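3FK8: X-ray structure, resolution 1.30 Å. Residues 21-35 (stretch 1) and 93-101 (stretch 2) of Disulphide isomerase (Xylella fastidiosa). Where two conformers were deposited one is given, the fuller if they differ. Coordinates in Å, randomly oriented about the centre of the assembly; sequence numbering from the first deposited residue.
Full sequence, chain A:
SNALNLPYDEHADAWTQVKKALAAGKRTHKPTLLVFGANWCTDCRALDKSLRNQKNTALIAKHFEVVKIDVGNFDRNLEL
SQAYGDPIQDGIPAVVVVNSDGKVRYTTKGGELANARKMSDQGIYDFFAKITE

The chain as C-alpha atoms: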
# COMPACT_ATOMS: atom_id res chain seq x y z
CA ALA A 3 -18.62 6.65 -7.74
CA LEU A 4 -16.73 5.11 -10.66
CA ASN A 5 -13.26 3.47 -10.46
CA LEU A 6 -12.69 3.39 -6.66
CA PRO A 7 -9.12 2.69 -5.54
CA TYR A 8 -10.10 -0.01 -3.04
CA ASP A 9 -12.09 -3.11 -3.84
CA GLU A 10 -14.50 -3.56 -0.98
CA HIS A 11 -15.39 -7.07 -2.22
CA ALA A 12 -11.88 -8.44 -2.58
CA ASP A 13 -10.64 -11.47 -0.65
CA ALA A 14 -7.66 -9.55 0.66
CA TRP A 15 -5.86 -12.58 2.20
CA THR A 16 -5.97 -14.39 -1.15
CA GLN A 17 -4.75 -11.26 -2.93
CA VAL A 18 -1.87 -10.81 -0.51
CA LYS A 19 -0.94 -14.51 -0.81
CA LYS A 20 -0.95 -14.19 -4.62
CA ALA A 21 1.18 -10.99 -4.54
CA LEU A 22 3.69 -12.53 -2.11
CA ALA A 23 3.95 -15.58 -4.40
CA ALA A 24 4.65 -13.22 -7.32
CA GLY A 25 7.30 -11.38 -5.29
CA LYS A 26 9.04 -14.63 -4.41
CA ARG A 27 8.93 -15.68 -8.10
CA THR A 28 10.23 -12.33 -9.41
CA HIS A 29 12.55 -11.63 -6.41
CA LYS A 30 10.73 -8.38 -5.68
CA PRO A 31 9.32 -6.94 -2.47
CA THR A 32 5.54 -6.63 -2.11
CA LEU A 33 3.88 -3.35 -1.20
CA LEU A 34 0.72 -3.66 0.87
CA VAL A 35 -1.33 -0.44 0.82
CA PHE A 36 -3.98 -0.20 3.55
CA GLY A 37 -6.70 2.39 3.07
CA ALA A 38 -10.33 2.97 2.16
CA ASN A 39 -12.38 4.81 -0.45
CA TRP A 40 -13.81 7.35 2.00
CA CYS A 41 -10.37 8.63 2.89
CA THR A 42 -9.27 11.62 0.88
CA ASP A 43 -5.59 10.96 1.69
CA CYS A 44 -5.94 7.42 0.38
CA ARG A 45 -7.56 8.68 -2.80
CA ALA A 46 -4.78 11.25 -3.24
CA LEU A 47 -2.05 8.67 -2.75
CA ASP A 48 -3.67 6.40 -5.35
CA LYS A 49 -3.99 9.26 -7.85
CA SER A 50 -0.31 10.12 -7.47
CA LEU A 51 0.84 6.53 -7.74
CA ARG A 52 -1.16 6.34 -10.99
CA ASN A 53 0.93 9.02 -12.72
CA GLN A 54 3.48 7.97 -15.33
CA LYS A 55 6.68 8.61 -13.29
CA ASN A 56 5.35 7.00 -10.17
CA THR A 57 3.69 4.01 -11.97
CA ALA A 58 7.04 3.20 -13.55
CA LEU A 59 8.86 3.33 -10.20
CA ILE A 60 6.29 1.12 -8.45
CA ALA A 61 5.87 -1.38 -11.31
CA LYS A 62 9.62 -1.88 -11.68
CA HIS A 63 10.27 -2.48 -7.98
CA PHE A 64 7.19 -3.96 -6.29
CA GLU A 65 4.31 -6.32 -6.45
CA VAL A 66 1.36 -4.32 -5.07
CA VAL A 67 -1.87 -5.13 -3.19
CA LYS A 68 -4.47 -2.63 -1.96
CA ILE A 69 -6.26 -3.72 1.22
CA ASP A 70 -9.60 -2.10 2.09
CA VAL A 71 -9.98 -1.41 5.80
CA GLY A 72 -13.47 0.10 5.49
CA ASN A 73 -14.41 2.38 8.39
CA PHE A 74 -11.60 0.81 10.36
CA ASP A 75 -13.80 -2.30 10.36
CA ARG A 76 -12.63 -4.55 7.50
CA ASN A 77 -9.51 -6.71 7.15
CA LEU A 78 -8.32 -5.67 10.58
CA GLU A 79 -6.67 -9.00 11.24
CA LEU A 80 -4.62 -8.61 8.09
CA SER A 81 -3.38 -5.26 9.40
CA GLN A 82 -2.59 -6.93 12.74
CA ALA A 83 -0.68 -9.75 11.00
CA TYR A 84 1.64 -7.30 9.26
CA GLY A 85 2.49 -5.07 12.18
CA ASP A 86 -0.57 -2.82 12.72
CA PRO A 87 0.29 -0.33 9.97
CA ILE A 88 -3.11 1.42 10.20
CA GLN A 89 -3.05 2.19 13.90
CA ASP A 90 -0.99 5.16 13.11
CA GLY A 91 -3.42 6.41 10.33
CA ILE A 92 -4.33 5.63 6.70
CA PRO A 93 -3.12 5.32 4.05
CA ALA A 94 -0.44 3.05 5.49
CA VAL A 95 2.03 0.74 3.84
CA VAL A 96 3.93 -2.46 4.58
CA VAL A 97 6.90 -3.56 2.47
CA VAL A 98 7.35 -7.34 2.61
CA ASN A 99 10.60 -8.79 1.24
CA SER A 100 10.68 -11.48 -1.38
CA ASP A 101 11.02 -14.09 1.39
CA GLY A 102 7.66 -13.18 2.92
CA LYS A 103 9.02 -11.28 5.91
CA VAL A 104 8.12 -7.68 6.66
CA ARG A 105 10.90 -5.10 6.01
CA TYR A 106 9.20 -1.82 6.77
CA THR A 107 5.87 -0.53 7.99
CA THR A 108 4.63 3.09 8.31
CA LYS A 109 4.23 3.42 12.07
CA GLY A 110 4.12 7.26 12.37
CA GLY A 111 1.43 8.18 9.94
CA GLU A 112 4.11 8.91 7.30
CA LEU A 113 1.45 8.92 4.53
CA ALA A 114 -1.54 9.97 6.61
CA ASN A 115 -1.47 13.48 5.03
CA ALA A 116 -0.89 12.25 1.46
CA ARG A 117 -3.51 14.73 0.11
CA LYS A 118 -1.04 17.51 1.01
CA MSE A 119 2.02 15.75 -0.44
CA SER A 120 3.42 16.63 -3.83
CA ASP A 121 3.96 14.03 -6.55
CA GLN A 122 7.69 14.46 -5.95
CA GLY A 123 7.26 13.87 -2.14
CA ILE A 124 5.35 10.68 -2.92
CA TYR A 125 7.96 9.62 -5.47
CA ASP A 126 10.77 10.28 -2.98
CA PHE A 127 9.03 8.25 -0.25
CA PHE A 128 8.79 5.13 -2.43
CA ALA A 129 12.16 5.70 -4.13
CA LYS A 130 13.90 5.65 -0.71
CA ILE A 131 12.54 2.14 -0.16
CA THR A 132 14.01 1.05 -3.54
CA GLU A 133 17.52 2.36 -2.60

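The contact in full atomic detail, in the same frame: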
# COMPACT_ATOMS: atom_id res chain seq x y z
N ALA A 21 0.16 -12.01 -4.31
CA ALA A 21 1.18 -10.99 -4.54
C ALA A 21 2.52 -11.43 -3.94
O ALA A 21 3.58 -11.29 -4.58
CB ALA A 21 0.74 -9.69 -3.96
N LEU A 22 2.48 -12.04 -2.74
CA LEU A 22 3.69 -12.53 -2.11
C LEU A 22 4.30 -13.67 -2.93
O LEU A 22 5.53 -13.76 -3.05
CB LEU A 22 3.46 -12.92 -0.63
CG LEU A 22 3.11 -11.76 0.32
CD1 LEU A 22 2.78 -12.38 1.66
CD2 LEU A 22 4.22 -10.77 0.50
N ALA A 23 3.46 -14.51 -3.54
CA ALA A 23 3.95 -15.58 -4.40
C ALA A 23 4.66 -14.99 -5.63
O ALA A 23 5.71 -15.48 -6.08
CB ALA A 23 2.81 -16.51 -4.80
N ALA A 24 4.09 -13.91 -6.16
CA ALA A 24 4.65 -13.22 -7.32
C ALA A 24 5.98 -12.57 -6.95
O ALA A 24 6.92 -12.60 -7.75
CB ALA A 24 3.67 -12.16 -7.84
N GLY A 25 6.06 -11.96 -5.77
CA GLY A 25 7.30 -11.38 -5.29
C GLY A 25 8.39 -12.41 -5.09
O GLY A 25 9.55 -12.13 -5.39
N LYS A 26 8.05 -13.55 -4.53
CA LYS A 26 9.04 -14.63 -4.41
C LYS A 26 9.55 -15.06 -5.79
O LYS A 26 10.76 -15.17 -5.99
CB LYS A 26 8.47 -15.81 -3.64
CG LYS A 26 9.29 -17.07 -3.78
CD LYS A 26 8.50 -18.22 -3.25
CE LYS A 26 8.15 -18.01 -1.79
NZ LYS A 26 9.22 -18.57 -0.90
N ARG A 27 8.62 -15.26 -6.72
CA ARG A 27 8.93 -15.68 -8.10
C ARG A 27 9.83 -14.68 -8.82
O ARG A 27 10.81 -15.07 -9.49
CB ARG A 27 7.63 -15.84 -8.87
CG ARG A 27 7.78 -16.37 -10.28
CD ARG A 27 6.46 -16.30 -11.02
NE ARG A 27 6.10 -14.95 -11.44
CZ ARG A 27 4.90 -14.40 -11.26
NH1 ARG A 27 3.92 -15.10 -10.68
NH2 ARG A 27 4.67 -13.15 -11.68
N THR A 28 9.51 -13.40 -8.70
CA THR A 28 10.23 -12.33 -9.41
C THR A 28 11.39 -11.74 -8.60
O THR A 28 12.13 -10.86 -9.10
CB THR A 28 9.26 -11.19 -9.83
OG1 THR A 28 8.73 -10.57 -8.65
CG2 THR A 28 8.13 -11.72 -10.70
N HIS A 29 11.55 -12.18 -7.36
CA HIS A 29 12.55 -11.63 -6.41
C HIS A 29 12.34 -10.12 -6.21
O HIS A 29 13.26 -9.32 -6.33
CB HIS A 29 13.99 -11.92 -6.85
CG HIS A 29 14.98 -11.81 -5.73
ND1 HIS A 29 14.82 -12.46 -4.52
CD2 HIS A 29 16.16 -11.14 -5.63
CE1 HIS A 29 15.85 -12.18 -3.73
NE2 HIS A 29 16.67 -11.37 -4.38
N LYS A 30 11.09 -9.76 -5.98
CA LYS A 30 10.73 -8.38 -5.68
C LYS A 30 9.99 -8.30 -4.36
O LYS A 30 9.30 -9.24 -3.96
CB LYS A 30 9.81 -7.80 -6.75
CG LYS A 30 10.49 -7.54 -8.08
CD LYS A 30 9.46 -7.47 -9.15
CE LYS A 30 8.80 -6.13 -9.20
NZ LYS A 30 8.18 -5.93 -10.53
N PRO A 31 10.17 -7.19 -3.65
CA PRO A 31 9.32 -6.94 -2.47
C PRO A 31 7.86 -6.69 -2.88
O PRO A 31 7.56 -6.29 -4.03
CB PRO A 31 9.94 -5.67 -1.88
CG PRO A 31 10.58 -4.97 -3.02
CD PRO A 31 11.05 -6.04 -3.96
N THR A 32 6.96 -6.92 -1.94
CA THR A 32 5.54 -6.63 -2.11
C THR A 32 5.16 -5.42 -1.27
O THR A 32 5.57 -5.30 -0.12
CB THR A 32 4.72 -7.83 -1.69
OG1 THR A 32 5.07 -8.94 -2.52
CG2 THR A 32 3.20 -7.56 -1.80
N LEU A 33 4.40 -4.52 -1.87
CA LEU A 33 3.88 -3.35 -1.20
C LEU A 33 2.40 -3.57 -0.88
O LEU A 33 1.59 -3.78 -1.77
CB LEU A 33 4.02 -2.22 -2.17
CG LEU A 33 3.56 -0.86 -1.77
CD1 LEU A 33 4.42 -0.38 -0.60
CD2 LEU A 33 3.64 0.13 -2.93
N LEU A 34 2.10 -3.60 0.40
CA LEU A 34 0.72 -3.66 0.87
C LEU A 34 0.26 -2.24 1.23
O LEU A 34 0.91 -1.58 2.05
CB LEU A 34 0.63 -4.52 2.10
CG LEU A 34 1.15 -5.94 2.04
CD1 LEU A 34 0.90 -6.72 3.32
CD2 LEU A 34 0.58 -6.67 0.84
N VAL A 35 -0.82 -1.79 0.60
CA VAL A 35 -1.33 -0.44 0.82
C VAL A 35 -2.67 -0.55 1.48
O VAL A 35 -3.64 -1.05 0.89
CB VAL A 35 -1.46 0.38 -0.50
CG1 VAL A 35 -1.84 1.80 -0.17
CG2 VAL A 35 -0.16 0.29 -1.31
N PRO A 93 -3.65 6.60 4.55
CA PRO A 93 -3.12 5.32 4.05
C PRO A 93 -1.88 4.93 4.77
O PRO A 93 -1.15 5.77 5.28
CB PRO A 93 -2.84 5.61 2.56
CG PRO A 93 -2.57 7.10 2.55
CD PRO A 93 -3.50 7.69 3.57
N ALA A 94 -1.63 3.63 4.85
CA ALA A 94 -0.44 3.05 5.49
C ALA A 94 0.12 1.97 4.62
O ALA A 94 -0.61 1.35 3.86
CB ALA A 94 -0.79 2.51 6.86
N VAL A 95 1.42 1.75 4.69
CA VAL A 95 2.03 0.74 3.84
C VAL A 95 2.89 -0.24 4.65
O VAL A 95 3.41 0.11 5.72
CB VAL A 95 2.79 1.29 2.60
CG1 VAL A 95 1.87 2.23 1.66
CG2 VAL A 95 3.89 2.07 3.02
N VAL A 96 2.98 -1.45 4.11
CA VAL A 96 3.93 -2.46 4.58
C VAL A 96 4.73 -2.90 3.37
O VAL A 96 4.17 -3.16 2.32
CB VAL A 96 3.20 -3.70 5.20
CG1 VAL A 96 4.19 -4.76 5.68
CG2 VAL A 96 2.31 -3.27 6.31
N VAL A 97 6.05 -3.00 3.52
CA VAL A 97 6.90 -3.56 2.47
C VAL A 97 7.29 -4.95 3.00
O VAL A 97 7.84 -5.07 4.10
CB VAL A 97 8.19 -2.70 2.28
CG1 VAL A 97 9.17 -3.35 1.29
CG2 VAL A 97 7.83 -1.27 1.87
N VAL A 98 6.98 -5.99 2.24
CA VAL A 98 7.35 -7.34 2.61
C VAL A 98 8.43 -7.78 1.62
O VAL A 98 8.24 -7.68 0.40
CB VAL A 98 6.11 -8.28 2.52
CG1 VAL A 98 6.40 -9.71 3.03
CG2 VAL A 98 4.94 -7.64 3.30
N ASN A 99 9.53 -8.32 2.12
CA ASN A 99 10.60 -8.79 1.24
C ASN A 99 10.16 -10.02 0.50
O ASN A 99 9.13 -10.64 0.78
CB ASN A 99 11.86 -9.10 2.04
CG ASN A 99 12.56 -7.86 2.50
OD1 ASN A 99 12.52 -6.80 1.84
ND2 ASN A 99 13.20 -7.96 3.64
N SER A 100 10.99 -10.38 -0.48
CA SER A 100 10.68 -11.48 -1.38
C SER A 100 10.59 -12.82 -0.66
O SER A 100 10.02 -13.76 -1.18
CB SER A 100 11.70 -11.52 -2.53
OG SER A 100 13.03 -11.63 -2.03
N ASP A 101 11.15 -12.90 0.55
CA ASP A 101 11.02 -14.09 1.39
C ASP A 101 9.77 -14.13 2.27
O ASP A 101 9.57 -15.05 3.07
CB ASP A 101 12.28 -14.26 2.26
CG ASP A 101 12.37 -13.24 3.42
OD1 ASP A 101 11.65 -12.19 3.42
OD2 ASP A 101 13.20 -13.48 4.35
O HOH W 1 7.17 -13.09 -0.82
O HOH W 2 7.56 -10.07 -1.92

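What joins the two strands? They run antiparallel, and four backbone hydrogen bonds close two rings. Thr32 N donates to Val98 O and Val98 N to Thr32 O, both at 2.8 Å; Leu34 N donates to Val96 O and Val96 N to Leu34 O, both at 2.9 Å. Every donor here is matched by an acceptor nearly in line. Between the rings, Leu33 and Val97 form a non-hydrogen-bonded pair.

How do the side chains pack? Alternation puts Thr32, Leu34, Val96 and Val98 on one face, Leu33, Val35, Val95 and Val97 on the other. Beta-branched valines suit extended backbone and offer compact apolar surface. Leu22 reaches from the helix to Val98, its CD2 3.5 Å from Val98 CG1, while Leu34 CD1 lies 4.1 Å from Val98 CG2.

What satisfies the polar groups where the helix ends? Thr28 OG1 donates to Ala24 O (2.9 Å), and Lys30 N to Gly25 O (2.9 Å), while His29 turns the chain with positive phi. Ser100, heavily covered, fits its small side chain here, with CB 3.6 Å from Lys30 O.

Where does water help? Water 1 bridges Leu22 O (2.8 Å) and, weakly, Ser100 O (2.9 Å). Water 2 lies within hydrogen-bonding distance of Lys30 O (2.8 Å) and, weakly, of Asn99 O (3.2 Å), and also bonds Thr32 OG1 (2.8 Å).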